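Local coordinates for protein carboxypeptidase 1 (Deinococcus radiodurans str. R1, PDB 5GIV) that probably removes amino acids one at a time from peptide C-termini as a broad-specificity, zinc-dependent M32 metallocarboxypeptidase, at residues A[24-29]-A[51-56]; A[31-36]-A[44-49]; A[109-114]-A[132-137]; A[238-241]-A[245-248]; A[402-405]-A[410-413]. All coordinates share one frame; numbering follows the deposited sequence.

Contact 1: residues A[24-29]-A[51-56]; sequences GGIEAL and SLLAGL
Glu27 of helix 8-36 meets Leu53 and Ala54 of helix 43-62, and its side chain can be followed outward as the measure of the contact. Its CB makes no close approach to 51-56. The first torsion (chi1 -68°) sets CG anti to the carbonyl carbon, and from there the chain runs out extended toward the other helix. CG is the first atom to touch, lying 4.0 Å from Leu53 CB and equally near Leu53 CD1. At the carboxylate, OE1 rests against the backbone of Ala54, 3.5 Å from Ala54 CA, with Ala54 CB at 3.9 Å. The other oxygen, OE2, forms a salt bridge with Arg57 NE one turn further along, so the charged end has its mate on the same helix that the methylene packs against. Leu53 also packs against Ile26, though their closest approach is too short to trust, and touches Phe23 and Leu30. The short helix segments run antiparallel, 163° between their directions, with axes 10.1 Å apart and Glu27 CA 6.6 Å from Leu53 CA. Apolar inside and ion-paired at its margin, this is packing of an antiparallel helical hairpin, here in the mostly helical M32 fold.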
# COMPACT_ATOMS: atom_id res chain seq x y z
N GLY A 24 -6.89 -10.80 7.47
CA GLY A 24 -6.00 -11.37 6.48
C GLY A 24 -5.66 -10.41 5.36
O GLY A 24 -4.51 -10.34 4.92
N GLY A 25 -6.65 -9.67 4.86
CA GLY A 25 -6.37 -8.68 3.84
C GLY A 25 -5.45 -7.58 4.34
O GLY A 25 -4.53 -7.15 3.63
N ILE A 26 -5.67 -7.12 5.58
CA ILE A 26 -4.83 -6.06 6.13
C ILE A 26 -3.41 -6.55 6.37
O ILE A 26 -2.44 -5.86 6.04
CB ILE A 26 -5.46 -5.49 7.42
CG1 ILE A 26 -6.83 -4.88 7.12
CG2 ILE A 26 -4.53 -4.46 8.04
CD1 ILE A 26 -7.55 -4.41 8.36
N GLU A 27 -3.26 -7.74 6.95
CA GLU A 27 -1.93 -8.31 7.09
C GLU A 27 -1.24 -8.40 5.73
O GLU A 27 -0.04 -8.13 5.61
CB GLU A 27 -2.01 -9.69 7.75
CG GLU A 27 -2.44 -9.66 9.21
CD GLU A 27 -2.33 -11.02 9.88
OE1 GLU A 27 -1.22 -11.41 10.30
OE2 GLU A 27 -3.38 -11.71 9.98
N ALA A 28 -1.99 -8.78 4.70
CA ALA A 28 -1.43 -8.88 3.36
C ALA A 28 -1.01 -7.51 2.83
O ALA A 28 0.02 -7.38 2.17
CB ALA A 28 -2.44 -9.54 2.42
N LEU A 29 -1.80 -6.48 3.13
CA LEU A 29 -1.44 -5.13 2.71
C LEU A 29 -0.14 -4.69 3.36
O LEU A 29 0.70 -4.06 2.72
CB LEU A 29 -2.56 -4.15 3.04
CG LEU A 29 -2.23 -2.67 2.78
CD1 LEU A 29 -1.87 -2.45 1.32
CD2 LEU A 29 -3.40 -1.78 3.20
N SER A 51 3.58 -7.55 13.61
CA SER A 51 3.49 -8.38 14.80
C SER A 51 2.22 -8.07 15.58
O SER A 51 1.53 -8.98 16.07
CB SER A 51 4.73 -8.15 15.67
OG SER A 51 4.62 -8.79 16.92
N LEU A 52 1.87 -6.78 15.68
CA LEU A 52 0.64 -6.40 16.36
C LEU A 52 -0.58 -7.03 15.68
O LEU A 52 -1.46 -7.59 16.35
CB LEU A 52 0.52 -4.87 16.40
CG LEU A 52 -0.75 -4.26 16.99
CD1 LEU A 52 -0.89 -4.60 18.46
CD2 LEU A 52 -0.80 -2.75 16.76
N LEU A 53 -0.63 -6.97 14.35
CA LEU A 53 -1.79 -7.52 13.66
C LEU A 53 -1.81 -9.04 13.72
O LEU A 53 -2.88 -9.64 13.85
CB LEU A 53 -1.81 -7.05 12.21
CG LEU A 53 -2.74 -5.87 11.89
CD1 LEU A 53 -2.98 -5.83 10.38
CD2 LEU A 53 -4.05 -5.94 12.67
N ALA A 54 -0.64 -9.67 13.63
CA ALA A 54 -0.60 -11.12 13.78
C ALA A 54 -1.19 -11.55 15.12
O ALA A 54 -1.95 -12.52 15.19
CB ALA A 54 0.84 -11.63 13.63
N GLY A 55 -0.87 -10.81 16.19
CA GLY A 55 -1.41 -11.15 17.50
C GLY A 55 -2.92 -11.01 17.57
O GLY A 55 -3.61 -11.88 18.11
N LEU A 56 -3.46 -9.91 17.03
CA LEU A 56 -4.91 -9.72 17.06
C LEU A 56 -5.62 -10.79 16.25
O LEU A 56 -6.61 -11.38 16.70
CB LEU A 56 -5.28 -8.32 16.55
CG LEU A 56 -4.87 -7.16 17.46
CD1 LEU A 56 -5.05 -5.83 16.76
CD2 LEU A 56 -5.67 -7.20 18.76

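Contact 2: residues A[31-36]-A[44-49]; sequences GWDQST and EDRARQ
The guanidinium of Arg46 presents its edge to the helix that carries Asp33 and Gln34: Asp33 OD2 lies 4° from its plane, and the backbone N of Gln34 is also at that edge. Both terminal nitrogens converge end-on upon this one oxygen, Arg46 NH1 at 2.6 Å and Arg46 NH2 at 2.9 Å from Asp33 OD2. NH1 meets the anti lone pair of Asp33 OD2, whereas NH2 comes on the anti side but 32° out of the carboxylate plane; the two flat groups are accordingly turned 41° apart. Bends at chi2 and chi3 fold the chain so that Arg46 NE can donate to Gln49 OE1, 3.0 Å away on its own helix, which should fix its rotation. Asp33 is gripped at its other oxygen too, since OD1 forms a salt bridge with Arg247 of the second subunit. A leucine in place of Arg46 would probably leave Asp33 OD2 without these two donors, Gln49 OE1 without this partner, and a buried charge less balanced. Gln49 NE2 likewise reaches the second subunit, bonding to the Leu241 carbonyl there. The contact is a buried salt bridge near the turn of an antiparallel helical hairpin (8-36 and 43-62) at the dimer interface.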
# COMPACT_ATOMS: atom_id res chain seq x y z
N GLY A 31 2.29 -6.58 4.29
CA GLY A 31 3.37 -7.29 3.63
C GLY A 31 3.58 -6.86 2.19
O GLY A 31 4.71 -6.74 1.72
N TRP A 32 2.48 -6.63 1.46
CA TRP A 32 2.62 -6.18 0.08
C TRP A 32 3.34 -4.84 0.02
O TRP A 32 4.26 -4.66 -0.79
CB TRP A 32 1.24 -6.08 -0.58
CG TRP A 32 1.28 -5.40 -1.93
CD1 TRP A 32 1.47 -5.99 -3.15
CD2 TRP A 32 1.11 -4.00 -2.18
NE1 TRP A 32 1.42 -5.04 -4.15
CE2 TRP A 32 1.20 -3.81 -3.58
CE3 TRP A 32 0.88 -2.89 -1.36
CZ2 TRP A 32 1.09 -2.56 -4.17
CZ3 TRP A 32 0.76 -1.64 -1.95
CH2 TRP A 32 0.87 -1.48 -3.34
N ASP A 33 2.95 -3.89 0.87
CA ASP A 33 3.61 -2.60 0.89
C ASP A 33 5.06 -2.73 1.34
O ASP A 33 5.94 -2.02 0.84
CB ASP A 33 2.83 -1.64 1.79
CG ASP A 33 3.52 -0.29 1.95
OD1 ASP A 33 3.43 0.56 1.03
OD2 ASP A 33 4.15 -0.08 3.01
N GLN A 34 5.33 -3.65 2.27
CA GLN A 34 6.70 -3.87 2.72
C GLN A 34 7.61 -4.27 1.58
O GLN A 34 8.79 -3.88 1.54
CB GLN A 34 6.71 -4.93 3.82
CG GLN A 34 8.08 -5.33 4.30
CD GLN A 34 8.06 -6.61 5.11
OE1 GLN A 34 7.43 -7.61 4.72
NE2 GLN A 34 8.72 -6.58 6.26
N SER A 35 7.10 -5.04 0.63
CA SER A 35 7.89 -5.52 -0.49
C SER A 35 7.96 -4.53 -1.65
O SER A 35 8.82 -4.69 -2.52
CB SER A 35 7.33 -6.84 -1.01
OG SER A 35 7.40 -7.83 -0.00
N THR A 36 7.07 -3.55 -1.72
CA THR A 36 7.00 -2.66 -2.87
C THR A 36 7.48 -1.25 -2.57
O THR A 36 8.32 -0.72 -3.29
CB THR A 36 5.57 -2.61 -3.42
OG1 THR A 36 4.67 -2.24 -2.37
CG2 THR A 36 5.16 -3.96 -3.97
N GLU A 44 11.76 -1.41 10.80
CA GLU A 44 11.53 -1.88 12.17
C GLU A 44 10.10 -1.62 12.59
O GLU A 44 9.44 -2.49 13.18
CB GLU A 44 12.49 -1.19 13.13
CG GLU A 44 12.43 -1.76 14.53
CD GLU A 44 13.34 -1.03 15.51
OE1 GLU A 44 12.95 -0.93 16.70
OE2 GLU A 44 14.42 -0.56 15.09
N ASP A 45 9.60 -0.42 12.31
CA ASP A 45 8.23 -0.07 12.69
C ASP A 45 7.22 -0.94 11.96
O ASP A 45 6.22 -1.37 12.54
CB ASP A 45 8.01 1.42 12.41
CG ASP A 45 8.77 2.31 13.39
OD1 ASP A 45 9.33 1.79 14.39
OD2 ASP A 45 8.88 3.53 13.12
N ARG A 46 7.48 -1.23 10.68
CA ARG A 46 6.55 -2.07 9.95
C ARG A 46 6.49 -3.47 10.56
O ARG A 46 5.41 -4.07 10.64
CB ARG A 46 6.95 -2.13 8.47
CG ARG A 46 6.10 -3.09 7.65
CD ARG A 46 4.60 -2.75 7.69
NE ARG A 46 4.32 -1.36 7.33
CZ ARG A 46 4.20 -0.92 6.08
NH1 ARG A 46 4.33 -1.75 5.05
NH2 ARG A 46 3.94 0.37 5.85
N ALA A 47 7.63 -4.00 11.00
CA ALA A 47 7.65 -5.34 11.60
C ALA A 47 6.85 -5.37 12.90
O ALA A 47 6.14 -6.34 13.19
CB ALA A 47 9.09 -5.78 11.83
N ARG A 48 6.93 -4.30 13.69
CA ARG A 48 6.14 -4.26 14.91
C ARG A 48 4.66 -4.15 14.58
O ARG A 48 3.82 -4.76 15.25
CB ARG A 48 6.61 -3.11 15.80
CG ARG A 48 6.05 -3.10 17.22
CD ARG A 48 6.60 -1.90 17.99
NE ARG A 48 6.27 -0.66 17.30
CZ ARG A 48 7.12 0.06 16.57
NH1 ARG A 48 8.38 -0.32 16.46
NH2 ARG A 48 6.71 1.16 15.96
N GLN A 49 4.32 -3.35 13.56
CA GLN A 49 2.93 -3.28 13.10
C GLN A 49 2.43 -4.66 12.68
O GLN A 49 1.33 -5.08 13.06
CB GLN A 49 2.81 -2.29 11.94
CG GLN A 49 3.05 -0.84 12.31
CD GLN A 49 3.19 0.05 11.07
OE1 GLN A 49 3.26 -0.45 9.95
NE2 GLN A 49 3.23 1.36 11.28

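Contact 3: residues A[109-114]-A[132-137]; sequences SGHVGQ and VPYLEK
Tyr134 is the first residue of 132-137 to meet the opposite helix, and it does so twice. Its carbonyl O accepts from His111 NE2 at 3.0 Å; the oxygen lies in the imidazole plane, but the N-H points at it with an angle of only 138°. That moderate angle fits a shared site, for Thr138 OG1 is hydrogen-bonded both to His111 NE2 and to the same carbonyl. The Tyr134 ring comes obliquely to Gln114, with CE1 3.6 Å from Gln114 O and 4.0 Å from Gln114 CB. Helices 102-122 and 128-147 form an antiparallel pair here, their short segments inclined at 156° with axes 10.3 Å apart, and His111, its CG anti to the backbone N, reaches across the gap. Leu135 points away from this pairing and packs on Trp410 and Tyr411 of a loop. Lys137 follows one turn after Tyr134 and slides its extended chain over one face of the His111 ring, in the opposite direction to the histidine. Its CG sits 3.9 Å from the ring centroid, a CH-pi contact 22° off the normal, while Lys137 NZ continues to 4.3 Å from His111 ND1, close enough that it might disfavour a second proton on the imidazole.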
# COMPACT_ATOMS: atom_id res chain seq x y z
N SER A 109 7.83 -17.49 15.34
CA SER A 109 7.72 -16.32 14.47
C SER A 109 8.86 -15.34 14.71
O SER A 109 9.43 -14.79 13.75
CB SER A 109 6.37 -15.63 14.71
OG SER A 109 6.38 -14.33 14.17
N GLY A 110 9.24 -15.11 15.97
CA GLY A 110 10.33 -14.19 16.24
C GLY A 110 11.67 -14.74 15.79
O GLY A 110 12.52 -13.99 15.29
N HIS A 111 11.87 -16.05 15.93
CA HIS A 111 13.14 -16.64 15.52
C HIS A 111 13.31 -16.57 14.01
O HIS A 111 14.36 -16.13 13.52
CB HIS A 111 13.23 -18.09 15.99
CG HIS A 111 14.36 -18.85 15.37
ND1 HIS A 111 15.67 -18.72 15.80
CD2 HIS A 111 14.39 -19.73 14.35
CE1 HIS A 111 16.45 -19.50 15.07
NE2 HIS A 111 15.70 -20.12 14.18
N VAL A 112 12.30 -17.01 13.25
CA VAL A 112 12.41 -17.00 11.79
C VAL A 112 12.56 -15.57 11.29
O VAL A 112 13.17 -15.34 10.23
CB VAL A 112 11.22 -17.72 11.13
CG1 VAL A 112 11.19 -19.18 11.53
CG2 VAL A 112 9.91 -17.04 11.49
N GLY A 113 12.02 -14.60 12.02
CA GLY A 113 12.25 -13.21 11.66
C GLY A 113 13.71 -12.82 11.79
O GLY A 113 14.26 -12.12 10.93
N GLN A 114 14.36 -13.27 12.87
CA GLN A 114 15.78 -13.00 13.05
C GLN A 114 16.63 -13.83 12.10
O GLN A 114 17.64 -13.34 11.57
CB GLN A 114 16.19 -13.27 14.50
CG GLN A 114 15.50 -12.37 15.51
CD GLN A 114 16.06 -12.52 16.91
OE1 GLN A 114 16.23 -11.54 17.64
NE2 GLN A 114 16.35 -13.76 17.30
N VAL A 132 24.32 -21.39 10.46
CA VAL A 132 24.20 -22.73 11.04
C VAL A 132 23.42 -22.71 12.35
O VAL A 132 22.47 -23.50 12.49
CB VAL A 132 25.58 -23.38 11.17
CG1 VAL A 132 25.47 -24.63 12.02
CG2 VAL A 132 26.14 -23.72 9.80
N PRO A 133 23.76 -21.87 13.34
CA PRO A 133 22.94 -21.84 14.57
C PRO A 133 21.48 -21.50 14.33
O PRO A 133 20.61 -22.10 14.97
CB PRO A 133 23.65 -20.78 15.43
CG PRO A 133 24.52 -20.01 14.48
CD PRO A 133 24.93 -20.99 13.43
N TYR A 134 21.17 -20.55 13.43
CA TYR A 134 19.77 -20.25 13.13
C TYR A 134 19.06 -21.47 12.56
O TYR A 134 17.91 -21.76 12.93
CB TYR A 134 19.67 -19.09 12.14
CG TYR A 134 20.01 -17.73 12.70
CD1 TYR A 134 19.04 -16.94 13.28
CD2 TYR A 134 21.30 -17.23 12.62
CE1 TYR A 134 19.34 -15.68 13.77
CE2 TYR A 134 21.62 -15.98 13.11
CZ TYR A 134 20.63 -15.21 13.69
OH TYR A 134 20.93 -13.95 14.19
N LEU A 135 19.71 -22.20 11.66
CA LEU A 135 19.07 -23.39 11.09
C LEU A 135 18.91 -24.48 12.14
O LEU A 135 17.92 -25.22 12.12
CB LEU A 135 19.89 -23.90 9.90
CG LEU A 135 19.92 -23.07 8.62
CD1 LEU A 135 21.06 -23.54 7.72
CD2 LEU A 135 18.58 -23.14 7.88
N GLU A 136 19.86 -24.60 13.06
CA GLU A 136 19.75 -25.61 14.11
C GLU A 136 18.54 -25.33 15.00
O GLU A 136 17.77 -26.24 15.32
CB GLU A 136 21.05 -25.68 14.90
CG GLU A 136 22.10 -26.50 14.17
CD GLU A 136 23.47 -26.44 14.80
OE1 GLU A 136 23.70 -25.56 15.68
OE2 GLU A 136 24.32 -27.28 14.41
N LYS A 137 18.36 -24.08 15.41
CA LYS A 137 17.19 -23.73 16.20
C LYS A 137 15.92 -23.91 15.37
O LYS A 137 14.89 -24.36 15.90
CB LYS A 137 17.29 -22.30 16.72
CG LYS A 137 16.20 -21.96 17.73
CD LYS A 137 16.37 -20.57 18.34
CE LYS A 137 15.29 -20.31 19.40
NZ LYS A 137 15.44 -19.00 20.09

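Contact 4: residues A[238-241]-A[245-248]; sequences MTRL and DVRI
An antiparallel beta hairpin, strands 238-242 and 245-250, lies beside the zinc-site helix 257-275. Thr239 and Arg247 form its hydrogen-bonded pair, with Thr239 N to Arg247 O at 2.9 Å and Arg247 N to Thr239 O at 2.8 Å; Leu241 N adds a third bond to Asp245 O. Met238, Arg240, Val246 and Ile248 occupy the face turned to that helix, Thr239 and Arg247 the other. Met238 SD lies 3.9 Å from Val246 CG1, and the methionine side chain touches Glu267, the predicted catalytic acid/base, and the zinc ligand His270. Val246 CG2 sits over a face of the Arg240 guanidinium, whose NE is salt-bridged to Glu274. Leu241 CD2 rests over the centre of the Arg247 guanidinium, 3.4 Å from Arg247 CZ. Asp245 holds that group side-on, OD1 taking Arg247 NE at 2.7 Å, nearly straight (172°), and OD2 taking NH2. A methionine in place of Arg247 would probably leave Asp245 OD1 and OD2 without their guanidinium donors and cost Asp33 of the second subunit one of two salt bridges. One water links Asp245 OD2 to Leu241 O. The Arg247 guanidinium is probably held in rotation mainly by carboxylates from both subunits, with Leu241 and Trp32 packed against it.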
# COMPACT_ATOMS: atom_id res chain seq x y z
N MET A 238 2.35 -13.35 -5.62
CA MET A 238 0.93 -13.03 -5.67
C MET A 238 0.42 -12.91 -4.25
O MET A 238 0.82 -13.68 -3.37
CB MET A 238 0.15 -14.09 -6.45
CG MET A 238 -1.37 -13.87 -6.56
SD MET A 238 -2.32 -14.65 -5.23
CE MET A 238 -2.12 -16.35 -5.68
N THR A 239 -0.46 -11.94 -4.01
CA THR A 239 -0.99 -11.74 -2.67
C THR A 239 -2.41 -11.20 -2.77
O THR A 239 -2.72 -10.39 -3.65
CB THR A 239 -0.10 -10.79 -1.85
OG1 THR A 239 -0.64 -10.62 -0.53
CG2 THR A 239 0.05 -9.43 -2.52
N ARG A 240 -3.26 -11.64 -1.85
CA ARG A 240 -4.67 -11.24 -1.82
C ARG A 240 -4.83 -10.20 -0.71
O ARG A 240 -4.71 -10.53 0.47
CB ARG A 240 -5.56 -12.45 -1.56
CG ARG A 240 -7.04 -12.11 -1.37
CD ARG A 240 -7.86 -13.36 -1.04
NE ARG A 240 -8.41 -14.10 -2.18
CZ ARG A 240 -9.38 -13.67 -2.97
NH1 ARG A 240 -9.91 -12.48 -2.76
NH2 ARG A 240 -9.83 -14.44 -3.96
N LEU A 241 -5.13 -8.96 -1.09
CA LEU A 241 -5.38 -7.92 -0.09
C LEU A 241 -6.86 -7.77 0.23
O LEU A 241 -7.20 -6.96 1.10
CB LEU A 241 -4.81 -6.58 -0.55
CG LEU A 241 -3.28 -6.42 -0.45
CD1 LEU A 241 -2.54 -7.48 -1.25
CD2 LEU A 241 -2.84 -5.02 -0.90
N ASP A 245 -9.22 -7.88 -4.59
CA ASP A 245 -7.91 -7.23 -4.62
C ASP A 245 -6.85 -8.33 -4.60
O ASP A 245 -6.38 -8.74 -3.54
CB ASP A 245 -7.76 -6.28 -3.43
CG ASP A 245 -6.66 -5.26 -3.62
OD1 ASP A 245 -5.93 -5.32 -4.63
OD2 ASP A 245 -6.52 -4.40 -2.74
N VAL A 246 -6.51 -8.83 -5.79
CA VAL A 246 -5.52 -9.90 -5.93
C VAL A 246 -4.36 -9.33 -6.73
O VAL A 246 -4.44 -9.17 -7.95
CB VAL A 246 -6.11 -11.14 -6.60
CG1 VAL A 246 -5.07 -12.24 -6.64
CG2 VAL A 246 -7.33 -11.60 -5.82
N ARG A 247 -3.27 -9.01 -6.04
CA ARG A 247 -2.16 -8.29 -6.64
C ARG A 247 -0.99 -9.21 -6.97
O ARG A 247 -0.74 -10.20 -6.28
CB ARG A 247 -1.70 -7.16 -5.71
CG ARG A 247 -2.86 -6.29 -5.25
CD ARG A 247 -2.40 -4.96 -4.68
NE ARG A 247 -3.53 -4.18 -4.21
CZ ARG A 247 -3.43 -3.02 -3.54
NH1 ARG A 247 -2.24 -2.50 -3.27
NH2 ARG A 247 -4.53 -2.40 -3.16
N ILE A 248 -0.27 -8.85 -8.03
CA ILE A 248 0.88 -9.61 -8.49
C ILE A 248 2.06 -8.67 -8.65
O ILE A 248 1.90 -7.46 -8.80
CB ILE A 248 0.58 -10.36 -9.82
CG1 ILE A 248 0.28 -9.38 -10.94
CG2 ILE A 248 -0.60 -11.31 -9.66
CD1 ILE A 248 0.15 -10.05 -12.28
O HOH W 1 -7.63 -4.57 -0.29

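Contact 5: residues A[402-405]-A[410-413]; sequences DGAL and WYFG
Tyr411 OH donates to Ala404 O at 2.6 Å, the one hydrogen bond joining 402-405 to 410-413. The acceptor lies at the edge of the phenol, in the ring plane, but the hydroxyl approaches it from above the carbonyl plane, 48° out of it, with a C=O...O angle of 123°; the bond is short, though its donor does not lie on a lone pair. Leu405 supplies the apolar part. Its CB starts away from the tyrosine, yet its CD2 branch returns to 3.7 Å from Tyr411 OH and 4.2 Å from Tyr411 CZ, the two side chains crossing at about a right angle. A chi1 of -54° sends the tyrosine ring anti to its own carbonyl carbon and across toward the other segment, so that a side chain closes the distance between backbones whose nearest CA atoms, Leu405 and Tyr411, are 8.6 Å apart. Both segments belong to the irregular connection between helices 381-393 and 420-439, and the phenol ties one part of this long loop to another. Further out, the loop is held against helix 102-122: Trp119 stacks with the Tyr411 ring and gives its indole N-H to Leu405 O, while Ser115 OG bonds to Tyr411 O. Helix 128-147 adds Leu135 against Tyr411, and Phe128 and Met131 against Leu405. Ala404 is backed by Trp385 of helix 381-393.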
# COMPACT_ATOMS: atom_id res chain seq x y z
N ASP A 402 24.84 -19.51 -3.92
CA ASP A 402 23.87 -20.21 -4.74
C ASP A 402 23.81 -21.70 -4.41
O ASP A 402 23.22 -22.48 -5.17
CB ASP A 402 24.18 -19.99 -6.22
CG ASP A 402 24.00 -18.53 -6.64
OD1 ASP A 402 23.22 -17.81 -5.99
OD2 ASP A 402 24.65 -18.11 -7.62
N GLY A 403 24.45 -22.11 -3.31
CA GLY A 403 24.26 -23.41 -2.72
C GLY A 403 23.17 -23.39 -1.67
O GLY A 403 22.04 -22.96 -1.96
N ALA A 404 23.48 -23.84 -0.45
CA ALA A 404 22.49 -23.98 0.62
C ALA A 404 21.91 -22.65 1.10
O ALA A 404 20.89 -22.66 1.80
CB ALA A 404 23.09 -24.73 1.80
N LEU A 405 22.53 -21.52 0.79
CA LEU A 405 21.97 -20.21 1.11
C LEU A 405 21.00 -19.71 0.03
O LEU A 405 20.41 -18.63 0.19
CB LEU A 405 23.08 -19.17 1.30
CG LEU A 405 24.09 -19.38 2.44
CD1 LEU A 405 25.30 -18.47 2.26
CD2 LEU A 405 23.43 -19.10 3.77
N TRP A 410 14.04 -22.21 4.21
CA TRP A 410 14.51 -22.71 5.50
C TRP A 410 14.99 -21.60 6.44
O TRP A 410 15.25 -21.88 7.62
CB TRP A 410 15.64 -23.72 5.31
CG TRP A 410 15.26 -24.92 4.50
CD1 TRP A 410 14.00 -25.41 4.30
CD2 TRP A 410 16.14 -25.78 3.77
NE1 TRP A 410 14.04 -26.52 3.49
CE2 TRP A 410 15.35 -26.77 3.16
CE3 TRP A 410 17.53 -25.81 3.59
CZ2 TRP A 410 15.90 -27.78 2.37
CZ3 TRP A 410 18.07 -26.82 2.81
CH2 TRP A 410 17.26 -27.79 2.21
N TYR A 411 15.10 -20.36 5.97
CA TYR A 411 15.57 -19.27 6.81
C TYR A 411 14.45 -18.34 7.26
O TYR A 411 14.67 -17.54 8.18
CB TYR A 411 16.64 -18.46 6.08
CG TYR A 411 17.77 -19.32 5.58
CD1 TYR A 411 18.82 -19.68 6.43
CD2 TYR A 411 17.77 -19.81 4.29
CE1 TYR A 411 19.84 -20.48 5.98
CE2 TYR A 411 18.79 -20.61 3.84
CZ TYR A 411 19.81 -20.94 4.68
OH TYR A 411 20.83 -21.75 4.24
N PHE A 412 13.27 -18.42 6.63
CA PHE A 412 12.12 -17.61 7.00
C PHE A 412 10.92 -18.47 7.35
O PHE A 412 9.79 -17.99 7.34
CB PHE A 412 11.77 -16.65 5.86
CG PHE A 412 10.92 -15.48 6.29
CD1 PHE A 412 10.85 -15.11 7.63
CD2 PHE A 412 10.20 -14.76 5.36
CE1 PHE A 412 10.07 -14.04 8.03
CE2 PHE A 412 9.42 -13.68 5.74
CZ PHE A 412 9.35 -13.32 7.08
N GLY A 413 11.15 -19.75 7.64
CA GLY A 413 10.08 -20.66 7.96
C GLY A 413 10.62 -22.01 8.39
O GLY A 413 11.82 -22.20 8.57

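Contacts 1 and 2 join the same two helices, 8-36 and 43-62, with centres 10 Å apart, yet differ in chemistry: contact 1 is partly buried and mainly apolar with a charged margin, contact 2 a buried salt bridge. Both touch the second subunit, as does contact 4, the only strand pairing of the five, beside the zinc site and buried at five of its eight touching residues. Contact 4 packs on helix 8-36 through Ala28 and Leu29 of contact 1 and Trp32 of contact 2. Contacts 3 and 5 make a separate group, where Leu135 meets Tyr411. Contact 3 is partly buried, with exposed Gln114 and Lys137, whereas the touching residues of contact 5 are all buried.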